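Local coordinates for adhesin competence repressor (Streptococcus pyogenes serotype M3, PDB 5JLU), which binds DNA as a zinc-responsive transcription regulator of the MarR family, at residues A[5-8]-A[9-12]; A[47-50]-A[51-54]. All blocks are in the same frame, centred on the assembly; numbering follows the deposited sequence.

Contact 1: A[5-8]-A[9-12]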
ATOM      1  N   GLY A   5      15.156 -11.032  13.685  1.00 63.93           N
ATOM      2  CA  GLY A   5      13.789 -10.679  14.146  1.00 59.85           C
ATOM      3  C   GLY A   5      12.760 -11.707  13.685  1.00 61.48           C
ATOM      4  O   GLY A   5      13.078 -12.602  12.909  1.00 57.78           O
ATOM      5  N   THR A   6      11.519 -11.585  14.155  1.00 54.68           N
ATOM      6  CA  THR A   6      10.502 -12.550  13.804  1.00 46.27           C
ATOM      7  C   THR A   6      10.061 -12.433  12.325  1.00 43.05           C
ATOM      8  O   THR A   6      10.263 -11.411  11.691  1.00 47.25           O
ATOM      9  CB  THR A   6       9.297 -12.377  14.700  1.00 46.21           C
ATOM     10  OG1 THR A   6       8.819 -11.038  14.555  1.00 45.88           O
ATOM     11  CG2 THR A   6       9.683 -12.691  16.204  1.00 50.66           C
ATOM     12  N   LEU A   7       9.449 -13.488  11.794  1.00 43.20           N
ATOM     13  CA  LEU A   7       8.855 -13.396  10.468  1.00 48.26           C
ATOM     14  C   LEU A   7       7.614 -12.457  10.466  1.00 44.19           C
ATOM     15  O   LEU A   7       7.360 -11.811   9.481  1.00 38.79           O
ATOM     16  CB  LEU A   7       8.491 -14.743   9.915  1.00 54.14           C
ATOM     17  CG  LEU A   7       9.587 -15.448   9.113  1.00 71.77           C
ATOM     18  CD1 LEU A   7      11.015 -15.169   9.579  1.00 72.10           C
ATOM     19  CD2 LEU A   7       9.325 -16.959   9.096  1.00 63.35           C
ATOM     20  N   GLU A   8       6.882 -12.442  11.573  1.00 39.67           N
ATOM     21  CA  GLU A   8       5.730 -11.544  11.846  1.00 42.71           C
ATOM     22  C   GLU A   8       6.155 -10.134  11.555  1.00 42.12           C
ATOM     23  O   GLU A   8       5.532  -9.440  10.745  1.00 40.68           O
ATOM     24  CB  GLU A   8       5.308 -11.657  13.323  1.00 42.44           C
ATOM     25  CG  GLU A   8       4.609 -12.951  13.646  1.00 43.84           C
ATOM     26  CD  GLU A   8       5.521 -14.186  13.968  1.00 45.42           C
ATOM     27  OE1 GLU A   8       6.783 -14.168  13.898  1.00 45.06           O
ATOM     28  OE2 GLU A   8       4.913 -15.215  14.304  1.00 39.92           O
ATOM     29  N   LYS A   9       7.291  -9.767  12.121  1.00 43.31           N
ATOM     30  CA  LYS A   9       7.848  -8.429  11.922  1.00 46.42           C
ATOM     31  C   LYS A   9       8.313  -8.175  10.529  1.00 47.46           C
ATOM     32  O   LYS A   9       8.176  -7.064  10.067  1.00 47.50           O
ATOM     33  CB  LYS A   9       9.031  -8.159  12.856  1.00 55.66           C
ATOM     34  CG  LYS A   9       8.762  -7.159  13.940  1.00 65.53           C
ATOM     35  CD  LYS A   9       8.447  -7.784  15.271  1.00 77.41           C
ATOM     36  CE  LYS A   9       8.283  -6.661  16.295  1.00 86.50           C
ATOM     37  NZ  LYS A   9       8.329  -7.150  17.698  1.00 92.07           N
ATOM     38  N   LYS A  10       8.920  -9.162   9.864  1.00 43.49           N
ATOM     39  CA  LYS A  10       9.284  -8.914   8.500  1.00 47.44           C
ATOM     40  C   LYS A  10       8.069  -8.747   7.652  1.00 41.60           C
ATOM     41  O   LYS A  10       8.167  -8.015   6.677  1.00 38.99           O
ATOM     42  CB  LYS A  10      10.101 -10.032   7.888  1.00 51.16           C
ATOM     43  CG  LYS A  10      11.408 -10.277   8.615  1.00 48.15           C
ATOM     44  CD  LYS A  10      12.192 -11.317   7.834  1.00 52.11           C
ATOM     45  CE  LYS A  10      13.471 -11.671   8.573  1.00 56.42           C
ATOM     46  NZ  LYS A  10      14.530 -12.031   7.604  1.00 65.74           N
ATOM     47  N   LEU A  11       6.975  -9.482   7.929  1.00 34.86           N
ATOM     48  CA  LEU A  11       5.784  -9.263   7.148  1.00 38.75           C
ATOM     49  C   LEU A  11       5.244  -7.834   7.379  1.00 38.83           C
ATOM     50  O   LEU A  11       4.836  -7.185   6.427  1.00 40.15           O
ATOM     51  CB  LEU A  11       4.682 -10.259   7.419  1.00 39.90           C
ATOM     52  CG  LEU A  11       4.704 -11.624   6.779  1.00 48.05           C
ATOM     53  CD1 LEU A  11       3.522 -12.444   7.277  1.00 49.51           C
ATOM     54  CD2 LEU A  11       4.614 -11.460   5.276  1.00 62.56           C
ATOM     55  N   ASP A  12       5.247  -7.373   8.637  1.00 40.58           N
ATOM     56  CA  ASP A  12       4.770  -6.056   9.011  1.00 38.20           C
ATOM     57  C   ASP A  12       5.575  -5.034   8.205  1.00 39.30           C
ATOM     58  O   ASP A  12       4.976  -4.152   7.559  1.00 38.85           O
ATOM     59  CB  ASP A  12       4.961  -5.850  10.507  1.00 43.67           C
ATOM     60  CG  ASP A  12       4.353  -4.534  11.030  1.00 43.45           C
ATOM     61  OD1 ASP A  12       3.188  -4.224  10.727  1.00 42.56           O
ATOM     62  OD2 ASP A  12       5.042  -3.824  11.780  1.00 50.04           O
TER
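From Thr6 to Lys10 the chain makes the first turn of helix 7-23, and three i to i+4 backbone bonds fix its geometry: Lys10 N to Thr6 O at 3.2 Å, Leu11 N to Leu7 O at 2.8 Å and Asp12 N to Glu8 O at 3.0 Å. Thr6 OG1 folds back over this opening turn and accepts from Lys9 N at 3.1 Å, with 154° at the hydrogen. That capping bond defines Thr6 as the N-cap: with chi1 at 58°, OG1 stands between the residue's own N and carbonyl carbon and faces an amide of the first turn. The same oxygen lies against the Lys9 chain, 3.3 Å from its CB and 3.4 Å from its CD, because a bend at chi2 carries CD back across the hydroxyl. On another side of the turn, Lys10 CG passes Thr6 O at 3.5 Å. Most of the polar ends serve the dimer: Lys10 NZ forms a salt bridge with Asp138 of the second subunit, Glu8 OE2 bonds Asn123 of that subunit, and Asp12 OD1 is hydrogen-bonded to ND1 of His115 of the second subunit, a zinc ligand there. Leu11 instead turns to Phe140 and Phe144 of its own chain.

Contact 2: A[47-50]-A[51-54]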
ATOM      1  N   LEU A  47      -9.783   2.094 -13.737  1.00 39.22           N
ATOM      2  CA  LEU A  47      -9.470   2.400 -15.114  1.00 38.81           C
ATOM      3  C   LEU A  47      -8.850   1.142 -15.723  1.00 42.86           C
ATOM      4  O   LEU A  47      -9.290   0.754 -16.788  1.00 46.23           O
ATOM      5  CB  LEU A  47      -8.574   3.644 -15.261  1.00 37.76           C
ATOM      6  CG  LEU A  47      -9.136   5.012 -14.816  1.00 41.28           C
ATOM      7  CD1 LEU A  47      -8.078   6.089 -14.943  1.00 45.57           C
ATOM      8  CD2 LEU A  47     -10.339   5.486 -15.555  1.00 39.62           C
ATOM      9  N   MET A  48      -7.902   0.457 -15.043  1.00 41.49           N
ATOM     10  CA  MET A  48      -7.354  -0.810 -15.617  1.00 41.56           C
ATOM     11  C   MET A  48      -8.473  -1.818 -16.025  1.00 40.34           C
ATOM     12  O   MET A  48      -8.468  -2.389 -17.130  1.00 39.02           O
ATOM     13  CB  MET A  48      -6.357  -1.459 -14.651  1.00 44.97           C
ATOM     14  CG  MET A  48      -5.789  -2.803 -15.068  1.00 46.19           C
ATOM     15  SD  MET A  48      -4.481  -3.381 -13.961  1.00 52.08           S
ATOM     16  CE  MET A  48      -3.139  -2.460 -14.589  1.00 52.29           C
ATOM     17  N   LEU A  49      -9.423  -2.066 -15.134  1.00 39.27           N
ATOM     18  CA  LEU A  49     -10.428  -3.087 -15.418  1.00 38.48           C
ATOM     19  C   LEU A  49     -11.390  -2.617 -16.532  1.00 44.99           C
ATOM     20  O   LEU A  49     -11.872  -3.433 -17.377  1.00 38.56           O
ATOM     21  CB  LEU A  49     -11.207  -3.459 -14.150  1.00 39.99           C
ATOM     22  CG  LEU A  49     -10.443  -4.223 -13.069  1.00 44.45           C
ATOM     23  CD1 LEU A  49     -11.273  -4.253 -11.811  1.00 43.47           C
ATOM     24  CD2 LEU A  49     -10.139  -5.672 -13.513  1.00 46.05           C
ATOM     25  N   LEU A  50     -11.720  -1.323 -16.520  1.00 37.42           N
ATOM     26  CA  LEU A  50     -12.605  -0.758 -17.557  1.00 42.02           C
ATOM     27  C   LEU A  50     -11.960  -0.699 -18.934  1.00 43.38           C
ATOM     28  O   LEU A  50     -12.674  -0.810 -19.928  1.00 47.36           O
ATOM     29  CB  LEU A  50     -13.148   0.629 -17.169  1.00 42.09           C
ATOM     30  CG  LEU A  50     -14.163   0.541 -16.069  1.00 38.47           C
ATOM     31  CD1 LEU A  50     -14.502   1.935 -15.535  1.00 44.22           C
ATOM     32  CD2 LEU A  50     -15.384  -0.282 -16.488  1.00 44.52           C
ATOM     33  N   SER A  51     -10.627  -0.591 -18.998  1.00 42.55           N
ATOM     34  CA  SER A  51      -9.898  -0.540 -20.259  1.00 44.78           C
ATOM     35  C   SER A  51     -10.018  -1.858 -21.047  1.00 47.17           C
ATOM     36  O   SER A  51      -9.857  -1.861 -22.243  1.00 50.30           O
ATOM     37  CB  SER A  51      -8.395  -0.263 -20.033  1.00 50.83           C
ATOM     38  OG  SER A  51      -7.797  -1.438 -19.464  1.00 47.69           O
ATOM     39  N   GLN A  52     -10.356  -2.949 -20.408  1.00 46.15           N
ATOM     40  CA  GLN A  52     -10.586  -4.181 -21.145  1.00 59.43           C
ATOM     41  C   GLN A  52     -12.032  -4.659 -21.325  1.00 55.74           C
ATOM     42  O   GLN A  52     -12.285  -5.454 -22.210  1.00 69.86           O
ATOM     43  CB  GLN A  52      -9.728  -5.283 -20.572  1.00 67.54           C
ATOM     44  CG  GLN A  52     -10.119  -5.721 -19.182  1.00 72.87           C
ATOM     45  CD  GLN A  52      -8.934  -5.874 -18.239  1.00 95.17           C
ATOM     46  OE1 GLN A  52      -7.906  -5.184 -18.373  1.00 92.80           O
ATOM     47  NE2 GLN A  52      -9.078  -6.778 -17.257  1.00 93.74           N
ATOM     48  N   GLN A  53     -12.976  -4.183 -20.534  1.00 60.34           N
ATOM     49  CA  GLN A  53     -14.429  -4.367 -20.827  1.00 58.72           C
ATOM     50  C   GLN A  53     -15.270  -3.366 -20.043  1.00 58.88           C
ATOM     51  O   GLN A  53     -14.861  -2.892 -18.957  1.00 51.69           O
ATOM     52  CB  GLN A  53     -14.890  -5.785 -20.469  1.00 59.68           C
ATOM     53  CG  GLN A  53     -14.658  -6.134 -19.017  1.00 64.12           C
ATOM     54  CD  GLN A  53     -14.646  -7.628 -18.757  1.00 73.76           C
ATOM     55  OE1 GLN A  53     -15.604  -8.330 -19.113  1.00 78.27           O
ATOM     56  NE2 GLN A  53     -13.558  -8.129 -18.123  1.00 63.77           N
ATOM     57  N   ARG A  54     -16.429  -3.019 -20.594  1.00 52.48           N
ATOM     58  CA  ARG A  54     -17.416  -2.248 -19.867  1.00 59.68           C
ATOM     59  C   ARG A  54     -17.877  -3.063 -18.633  1.00 56.31           C
ATOM     60  O   ARG A  54     -17.984  -4.310 -18.692  1.00 52.42           O
ATOM     61  CB  ARG A  54     -18.599  -1.873 -20.773  1.00 73.82           C
ATOM     62  CG  ARG A  54     -18.279  -0.900 -21.940  1.00 92.12           C
ATOM     63  CD  ARG A  54     -19.537  -0.530 -22.782  1.00 91.42           C
ATOM     64  NE  ARG A  54     -20.435  -1.694 -22.818  1.00 96.93           N
ATOM     65  CZ  ARG A  54     -21.768  -1.694 -22.884  1.00 95.73           C
ATOM     66  NH1 ARG A  54     -22.412  -2.867 -22.844  1.00 86.20           N
ATOM     67  NH2 ARG A  54     -22.465  -0.562 -22.995  1.00 96.38           N
TER
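Toward the C-terminal part of helix 41-52 the backbone bonds weaken, from Ser51 N bound to Leu47 O at 2.9 Å to weak bonds that bring Gln52 N and Gln53 N to the single acceptor Leu49 O, each at 3.4 Å. The backbone angles agree: Gln53 is extended. Among the side chains, Ser51 makes the shortest polar contact. Its OG donates to Met48 O over 2.6 Å, reaching the carbonyl one turn back from a position tilted 29° out of its plane. A chi1 of 72° places OG between the backbone N and carbonyl carbon of Ser51, and so turns it toward the preceding turn. Met48 O also takes a weak bond from Ser51 N, so backbone and side chain of one serine converge on it. Gln52 bends at chi2 and runs beside Leu49, both pointing the same way, with Gln52 CG 3.4 Å from Leu49 O. Farther along, Leu50 CA makes a CA-H...O contact with Gln53 O at 3.4 Å, and Leu50 CD2 approaches the same oxygen at 3.6 Å. In the winged helix-turn-helix fold of MarR proteins this segment leads into strand 55-56. Met48 packs on His111 and His115, two zinc ligands in helix 105-127; Leu49 meets Leu60, Ala63 and Leu64 of helix 57-64; Leu50 lies on Phe98 and Leu100 of strand 96-100, where Arg54 makes a cation-pi contact with Tyr97.

Overall arrangement
Both contacts are local turns, arranged in series: contact 1 is complete at the start of helix 7-23 before contact 2 begins near the end of helix 41-52, so neither nests in nor crosses the other. Neither closes a long loop. Their centres lie 36 Å apart, on opposite sides of the centre of the chain, and even their nearest atoms are about 23 Å apart. Contact 1 belongs to the dimer interface, while no other protein chain touches contact 2, which lies in the winged helix-turn-helix region, where Met48 packs on helix 105-127. That long helix offers a common reference: contact 1 meets it in the second subunit, contact 2 in its own chain.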